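Long-range contact in CRISPR-associated endonuclease Cas12b (Alicyclobacillus acidoterrestris, PDB 5U31), which uses a guide RNA to recognise PAM-flanked target DNA and cleaves it with a metal-dependent RuvC nuclease domain, defending the bacterium against mobile genetic elements: residues A[257-271]-A[348-362]. The protein carries 3 engineered substitutions. Sequence-based numbering, arbitrary orientation.
Sequences NFVGQEHLVHLVNQL and YQALWREDASFLTRY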
loop_
_atom_site.group_PDB
_atom_site.type_symbol
_atom_site.label_atom_id
_atom_site.label_comp_id
_atom_site.label_asym_id
_atom_site.label_seq_id
_atom_site.Cartn_x
_atom_site.Cartn_y
_atom_site.Cartn_z
ATOM N N ASN A 257 30.016 13.945 -1.844
ATOM C CA ASN A 257 30.016 12.927 -2.886
ATOM C C ASN A 257 30.979 13.240 -4.019
ATOM O O ASN A 257 31.805 12.391 -4.374
ATOM C CB ASN A 257 28.600 12.737 -3.447
ATOM C CG ASN A 257 27.826 11.663 -2.715
ATOM O OD1 ASN A 257 27.813 10.504 -3.127
ATOM N ND2 ASN A 257 27.184 12.041 -1.617
ATOM N N PHE A 258 30.897 14.429 -4.604
ATOM C CA PHE A 258 31.782 14.825 -5.697
ATOM C C PHE A 258 32.471 16.140 -5.332
ATOM O O PHE A 258 32.241 17.177 -5.962
ATOM C CB PHE A 258 31.011 14.928 -7.025
ATOM C CG PHE A 258 29.553 15.248 -6.868
ATOM C CD1 PHE A 258 29.143 16.524 -6.529
ATOM C CD2 PHE A 258 28.590 14.276 -7.088
ATOM C CE1 PHE A 258 27.801 16.824 -6.396
ATOM C CE2 PHE A 258 27.245 14.568 -6.956
ATOM C CZ PHE A 258 26.850 15.844 -6.610
ATOM N N VAL A 259 33.335 16.086 -4.318
ATOM C CA VAL A 259 34.085 17.271 -3.913
ATOM C C VAL A 259 35.210 17.555 -4.901
ATOM O O VAL A 259 35.334 18.670 -5.425
ATOM C CB VAL A 259 34.618 17.099 -2.479
ATOM C CG1 VAL A 259 35.447 18.306 -2.072
ATOM C CG2 VAL A 259 33.466 16.884 -1.509
ATOM N N GLY A 260 36.042 16.556 -5.170
ATOM C CA GLY A 260 37.072 16.676 -6.177
ATOM C C GLY A 260 36.618 16.367 -7.585
ATOM O O GLY A 260 37.456 16.243 -8.484
ATOM N N GLN A 261 35.311 16.242 -7.812
ATOM C CA GLN A 261 34.793 15.877 -9.125
ATOM C C GLN A 261 33.950 17.008 -9.696
ATOM O O GLN A 261 32.840 16.781 -10.191
ATOM C CB GLN A 261 33.975 14.585 -9.026
ATOM C CG GLN A 261 34.645 13.516 -8.174
ATOM C CD GLN A 261 33.866 12.219 -8.138
ATOM O OE1 GLN A 261 34.049 11.398 -7.239
ATOM N NE2 GLN A 261 32.994 12.023 -9.121
ATOM N N GLU A 262 34.480 18.231 -9.646
ATOM C CA GLU A 262 33.692 19.408 -9.995
ATOM C C GLU A 262 33.547 19.592 -11.500
ATOM O O GLU A 262 32.532 20.129 -11.957
ATOM C CB GLU A 262 34.320 20.656 -9.370
ATOM C CG GLU A 262 33.462 21.902 -9.477
ATOM C CD GLU A 262 34.050 23.074 -8.718
ATOM O OE1 GLU A 262 33.459 24.174 -8.766
ATOM O OE2 GLU A 262 35.104 22.891 -8.073
ATOM N N HIS A 263 34.539 19.160 -12.284
ATOM C CA HIS A 263 34.466 19.334 -13.731
ATOM C C HIS A 263 33.419 18.420 -14.357
ATOM O O HIS A 263 32.840 18.765 -15.394
ATOM C CB HIS A 263 35.836 19.081 -14.358
ATOM C CG HIS A 263 36.400 17.734 -14.037
ATOM N ND1 HIS A 263 36.962 17.437 -12.814
ATOM C CD2 HIS A 263 36.477 16.599 -14.772
ATOM C CE1 HIS A 263 37.364 16.178 -12.811
ATOM N NE2 HIS A 263 37.083 15.648 -13.988
ATOM N N LEU A 264 33.165 17.258 -13.753
ATOM C CA LEU A 264 32.125 16.375 -14.269
ATOM C C LEU A 264 30.740 16.971 -14.053
ATOM O O LEU A 264 29.855 16.823 -14.903
ATOM C CB LEU A 264 32.213 15.000 -13.609
ATOM C CG LEU A 264 33.509 14.208 -13.749
ATOM C CD1 LEU A 264 34.408 14.489 -12.569
ATOM C CD2 LEU A 264 33.206 12.726 -13.825
ATOM N N VAL A 265 30.535 17.643 -12.918
ATOM C CA VAL A 265 29.253 18.285 -12.649
ATOM C C VAL A 265 28.934 19.312 -13.728
ATOM O O VAL A 265 27.804 19.378 -14.229
ATOM C CB VAL A 265 29.263 18.919 -11.246
ATOM C CG1 VAL A 265 27.933 19.594 -10.954
ATOM C CG2 VAL A 265 29.568 17.862 -10.199
ATOM N N HIS A 266 29.922 20.121 -14.111
ATOM C CA HIS A 266 29.707 21.089 -15.180
ATOM C C HIS A 266 29.440 20.414 -16.518
ATOM O O HIS A 266 28.782 21.007 -17.378
ATOM C CB HIS A 266 30.916 22.027 -15.287
ATOM C CG HIS A 266 30.777 23.085 -16.340
ATOM N ND1 HIS A 266 29.742 23.995 -16.352
ATOM C CD2 HIS A 266 31.548 23.378 -17.413
ATOM C CE1 HIS A 266 29.880 24.802 -17.389
ATOM N NE2 HIS A 266 30.968 24.450 -18.050
ATOM N N LEU A 267 29.913 19.180 -16.701
ATOM C CA LEU A 267 29.756 18.503 -17.984
ATOM C C LEU A 267 28.371 17.884 -18.129
ATOM O O LEU A 267 27.735 18.017 -19.181
ATOM C CB LEU A 267 30.841 17.439 -18.147
ATOM C CG LEU A 267 30.867 16.749 -19.509
ATOM C CD1 LEU A 267 30.915 17.778 -20.632
ATOM C CD2 LEU A 267 32.038 15.784 -19.591
ATOM N N VAL A 268 27.890 17.199 -17.089
ATOM C CA VAL A 268 26.547 16.630 -17.148
ATOM C C VAL A 268 25.495 17.733 -17.239
ATOM O O VAL A 268 24.434 17.539 -17.846
ATOM C CB VAL A 268 26.321 15.698 -15.941
ATOM C CG1 VAL A 268 26.600 16.424 -14.639
ATOM C CG2 VAL A 268 24.916 15.124 -15.955
ATOM N N ASN A 269 25.770 18.907 -16.663
ATOM C CA ASN A 269 24.880 20.051 -16.847
ATOM C C ASN A 269 24.787 20.434 -18.319
ATOM O O ASN A 269 23.695 20.689 -18.840
ATOM C CB ASN A 269 25.363 21.243 -16.018
ATOM C CG ASN A 269 25.064 21.094 -14.539
ATOM O OD1 ASN A 269 24.842 19.992 -14.044
ATOM N ND2 ASN A 269 25.062 22.211 -13.824
ATOM N N GLN A 270 25.932 20.495 -19.005
ATOM C CA GLN A 270 25.910 20.694 -20.449
ATOM C C GLN A 270 25.125 19.584 -21.132
ATOM O O GLN A 270 24.363 19.839 -22.072
ATOM C CB GLN A 270 27.335 20.752 -21.003
ATOM C CG GLN A 270 28.189 21.886 -20.459
ATOM C CD GLN A 270 29.597 21.866 -21.027
ATOM O OE1 GLN A 270 29.866 21.196 -22.024
ATOM N NE2 GLN A 270 30.505 22.600 -20.390
ATOM N N LEU A 271 25.295 18.345 -20.665
ATOM C CA LEU A 271 24.556 17.227 -21.239
ATOM C C LEU A 271 23.058 17.433 -21.073
ATOM O O LEU A 271 22.288 17.297 -22.029
ATOM C CB LEU A 271 24.996 15.917 -20.581
ATOM C CG LEU A 271 25.108 14.640 -21.424
ATOM C CD1 LEU A 271 24.970 13.398 -20.544
ATOM C CD2 LEU A 271 24.082 14.606 -22.542
ATOM N N TYR A 348 31.319 13.739 -24.134
ATOM C CA TYR A 348 30.669 13.370 -22.883
ATOM C C TYR A 348 31.195 12.069 -22.297
ATOM O O TYR A 348 30.681 11.621 -21.267
ATOM C CB TYR A 348 29.154 13.250 -23.083
ATOM C CG TYR A 348 28.468 14.529 -23.502
ATOM C CD1 TYR A 348 28.411 15.620 -22.648
ATOM C CD2 TYR A 348 27.857 14.636 -24.745
ATOM C CE1 TYR A 348 27.777 16.788 -23.023
ATOM C CE2 TYR A 348 27.220 15.799 -25.129
ATOM C CZ TYR A 348 27.183 16.872 -24.264
ATOM O OH TYR A 348 26.551 18.033 -24.640
ATOM N N GLN A 349 32.200 11.449 -22.919
ATOM C CA GLN A 349 32.665 10.147 -22.455
ATOM C C GLN A 349 33.317 10.207 -21.082
ATOM O O GLN A 349 33.418 9.172 -20.415
ATOM C CB GLN A 349 33.645 9.546 -23.458
ATOM C CG GLN A 349 32.981 8.970 -24.685
ATOM C CD GLN A 349 33.972 8.320 -25.618
ATOM O OE1 GLN A 349 35.136 8.131 -25.268
ATOM N NE2 GLN A 349 33.516 7.972 -26.814
ATOM N N ALA A 350 33.756 11.389 -20.645
ATOM C CA ALA A 350 34.450 11.508 -19.369
ATOM C C ALA A 350 33.533 11.273 -18.174
ATOM O O ALA A 350 34.031 11.002 -17.076
ATOM C CB ALA A 350 35.111 12.884 -19.261
ATOM N N LEU A 351 32.213 11.368 -18.357
ATOM C CA LEU A 351 31.297 11.154 -17.239
ATOM C C LEU A 351 31.359 9.715 -16.739
ATOM O O LEU A 351 31.285 9.469 -15.531
ATOM C CB LEU A 351 29.870 11.519 -17.649
ATOM C CG LEU A 351 29.650 12.939 -18.179
ATOM C CD1 LEU A 351 28.226 13.115 -18.688
ATOM C CD2 LEU A 351 29.968 13.968 -17.107
ATOM N N TRP A 352 31.497 8.754 -17.652
ATOM C CA TRP A 352 31.580 7.344 -17.296
ATOM C C TRP A 352 32.995 6.784 -17.370
ATOM O O TRP A 352 33.241 5.696 -16.837
ATOM C CB TRP A 352 30.662 6.515 -18.202
ATOM C CG TRP A 352 30.984 6.643 -19.657
ATOM C CD1 TRP A 352 30.491 7.570 -20.529
ATOM C CD2 TRP A 352 31.875 5.817 -20.413
ATOM N NE1 TRP A 352 31.020 7.371 -21.781
ATOM C CE2 TRP A 352 31.874 6.301 -21.736
ATOM C CE3 TRP A 352 32.673 4.713 -20.098
ATOM C CZ2 TRP A 352 32.637 5.719 -22.745
ATOM C CZ3 TRP A 352 33.431 4.137 -21.098
ATOM C CH2 TRP A 352 33.408 4.641 -22.407
ATOM N N ARG A 353 33.925 7.491 -18.012
ATOM C CA ARG A 353 35.292 6.993 -18.123
ATOM C C ARG A 353 36.056 7.175 -16.816
ATOM O O ARG A 353 36.634 6.217 -16.290
ATOM C CB ARG A 353 36.015 7.699 -19.270
ATOM C CG ARG A 353 37.358 7.089 -19.631
ATOM C CD ARG A 353 37.205 5.912 -20.589
ATOM N NE ARG A 353 36.644 6.314 -21.877
ATOM C CZ ARG A 353 36.586 5.528 -22.949
ATOM N NH1 ARG A 353 37.059 4.292 -22.893
ATOM N NH2 ARG A 353 36.055 5.979 -24.078
ATOM N N GLU A 354 36.062 8.397 -16.276
ATOM C CA GLU A 354 36.833 8.684 -15.067
ATOM C C GLU A 354 36.256 7.958 -13.856
ATOM O O GLU A 354 36.924 7.112 -13.247
ATOM C CB GLU A 354 36.878 10.193 -14.824
ATOM C CG GLU A 354 37.550 10.974 -15.943
ATOM C CD GLU A 354 37.917 12.389 -15.532
ATOM O OE1 GLU A 354 37.577 12.792 -14.399
ATOM O OE2 GLU A 354 38.553 13.095 -16.346
ATOM N N ASP A 355 35.020 8.283 -13.482
ATOM C CA ASP A 355 34.323 7.635 -12.377
ATOM C C ASP A 355 33.114 6.913 -12.951
ATOM O O ASP A 355 32.178 7.553 -13.444
ATOM C CB ASP A 355 33.900 8.649 -11.313
ATOM C CG ASP A 355 33.500 7.991 -9.999
ATOM O OD1 ASP A 355 34.097 8.334 -8.955
ATOM O OD2 ASP A 355 32.600 7.125 -10.010
ATOM N N ALA A 356 33.131 5.584 -12.888
ATOM C CA ALA A 356 32.054 4.785 -13.457
ATOM C C ALA A 356 30.823 4.727 -12.563
ATOM O O ALA A 356 29.821 4.114 -12.950
ATOM C CB ALA A 356 32.555 3.371 -13.762
ATOM N N SER A 357 30.868 5.350 -11.384
ATOM C CA SER A 357 29.709 5.446 -10.505
ATOM C C SER A 357 29.270 6.890 -10.303
ATOM O O SER A 357 28.412 7.152 -9.452
ATOM C CB SER A 357 30.006 4.798 -9.150
ATOM O OG SER A 357 30.837 5.631 -8.361
ATOM N N PHE A 358 29.833 7.830 -11.064
ATOM C CA PHE A 358 29.506 9.237 -10.866
ATOM C C PHE A 358 28.097 9.560 -11.346
ATOM O O PHE A 358 27.380 10.335 -10.704
ATOM C CB PHE A 358 30.522 10.117 -11.588
ATOM C CG PHE A 358 30.059 11.530 -11.786
ATOM C CD1 PHE A 358 30.157 12.449 -10.759
ATOM C CD2 PHE A 358 29.522 11.935 -12.998
ATOM C CE1 PHE A 358 29.730 13.748 -10.934
ATOM C CE2 PHE A 358 29.091 13.234 -13.177
ATOM C CZ PHE A 358 29.195 14.143 -12.144
ATOM N N LEU A 359 27.689 8.994 -12.484
ATOM C CA LEU A 359 26.389 9.341 -13.049
ATOM C C LEU A 359 25.238 8.852 -12.176
ATOM O O LEU A 359 24.216 9.540 -12.068
ATOM C CB LEU A 359 26.273 8.791 -14.470
ATOM C CG LEU A 359 27.040 9.631 -15.496
ATOM C CD1 LEU A 359 27.245 8.884 -16.813
ATOM C CD2 LEU A 359 26.313 10.953 -15.723
ATOM N N THR A 360 25.381 7.688 -11.533
ATOM C CA THR A 360 24.340 7.245 -10.607
ATOM C C THR A 360 24.338 8.089 -9.339
ATOM O O THR A 360 23.271 8.374 -8.782
ATOM C CB THR A 360 24.514 5.765 -10.258
ATOM O OG1 THR A 360 25.755 5.572 -9.570
ATOM C CG2 THR A 360 24.489 4.911 -11.513
ATOM N N ARG A 361 25.521 8.489 -8.861
ATOM C CA ARG A 361 25.589 9.419 -7.737
ATOM C C ARG A 361 24.881 10.726 -8.069
ATOM O O ARG A 361 24.067 11.223 -7.283
ATOM C CB ARG A 361 27.044 9.699 -7.355
ATOM C CG ARG A 361 27.790 8.575 -6.653
ATOM C CD ARG A 361 29.162 9.084 -6.228
ATOM N NE ARG A 361 30.192 8.052 -6.267
ATOM C CZ ARG A 361 31.495 8.301 -6.181
ATOM N NH1 ARG A 361 31.924 9.552 -6.056
ATOM N NH2 ARG A 361 32.371 7.306 -6.225
ATOM N N TYR A 362 25.187 11.304 -9.234
ATOM C CA TYR A 362 24.566 12.564 -9.614
ATOM C C TYR A 362 23.072 12.410 -9.871
ATOM O O TYR A 362 22.334 13.395 -9.765
ATOM C CB TYR A 362 25.263 13.154 -10.846
ATOM C CG TYR A 362 24.888 14.598 -11.102
ATOM C CD1 TYR A 362 25.432 15.623 -10.338
ATOM C CD2 TYR A 362 23.977 14.933 -12.093
ATOM C CE1 TYR A 362 25.083 16.945 -10.560
ATOM C CE2 TYR A 362 23.623 16.252 -12.322
ATOM C CZ TYR A 362 24.179 17.253 -11.554
ATOM O OH TYR A 362 23.826 18.563 -11.781
#
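Knobs-into-holes packing in the largely helical REC1 (Helical-1) domain joins helix 262-271 to the helix 350-353 and helix 358-362 pair: the knob is L351, held among L264, L267, V268 and L271. Its CD2 branch meets L267 CD2 at 3.7 Å, while CD1 turns to L271 CD1. Helices 262-271 and 358-362 cross at -72°, and three aliphatic groups of the former each cover an aromatic face of the other segment. L264 CB lies over F358, 3.8 Å from the ring centroid; V268 CG1 does the same for Y362, and L271 CG for Y348, whose OH is hydrogen-bonded to D274. V268 CG1 serves two rings, since it also touches F358 at its edge. A chi1 of 163° in F358, which sets CG opposite the backbone N, carries its ring across to L264, and F258 CD2 lies 4.0 Å from F358 CE1. Polar groups line the border of this apolar centre. R361 NH1 gives Q261 OE1 a weak, bent hydrogen bond; within its own segment R361 also forms a charge-only salt bridge with D355, whose OD1 lies well out of the guanidinium plane. The straighter link is on the exposed side, where H263 NE2 donates to E354 OE1 at 2.9 Å and 168°, the oxygen lying in the imidazole plane and NE2 reaching its syn side, tilted out of the carboxylate plane.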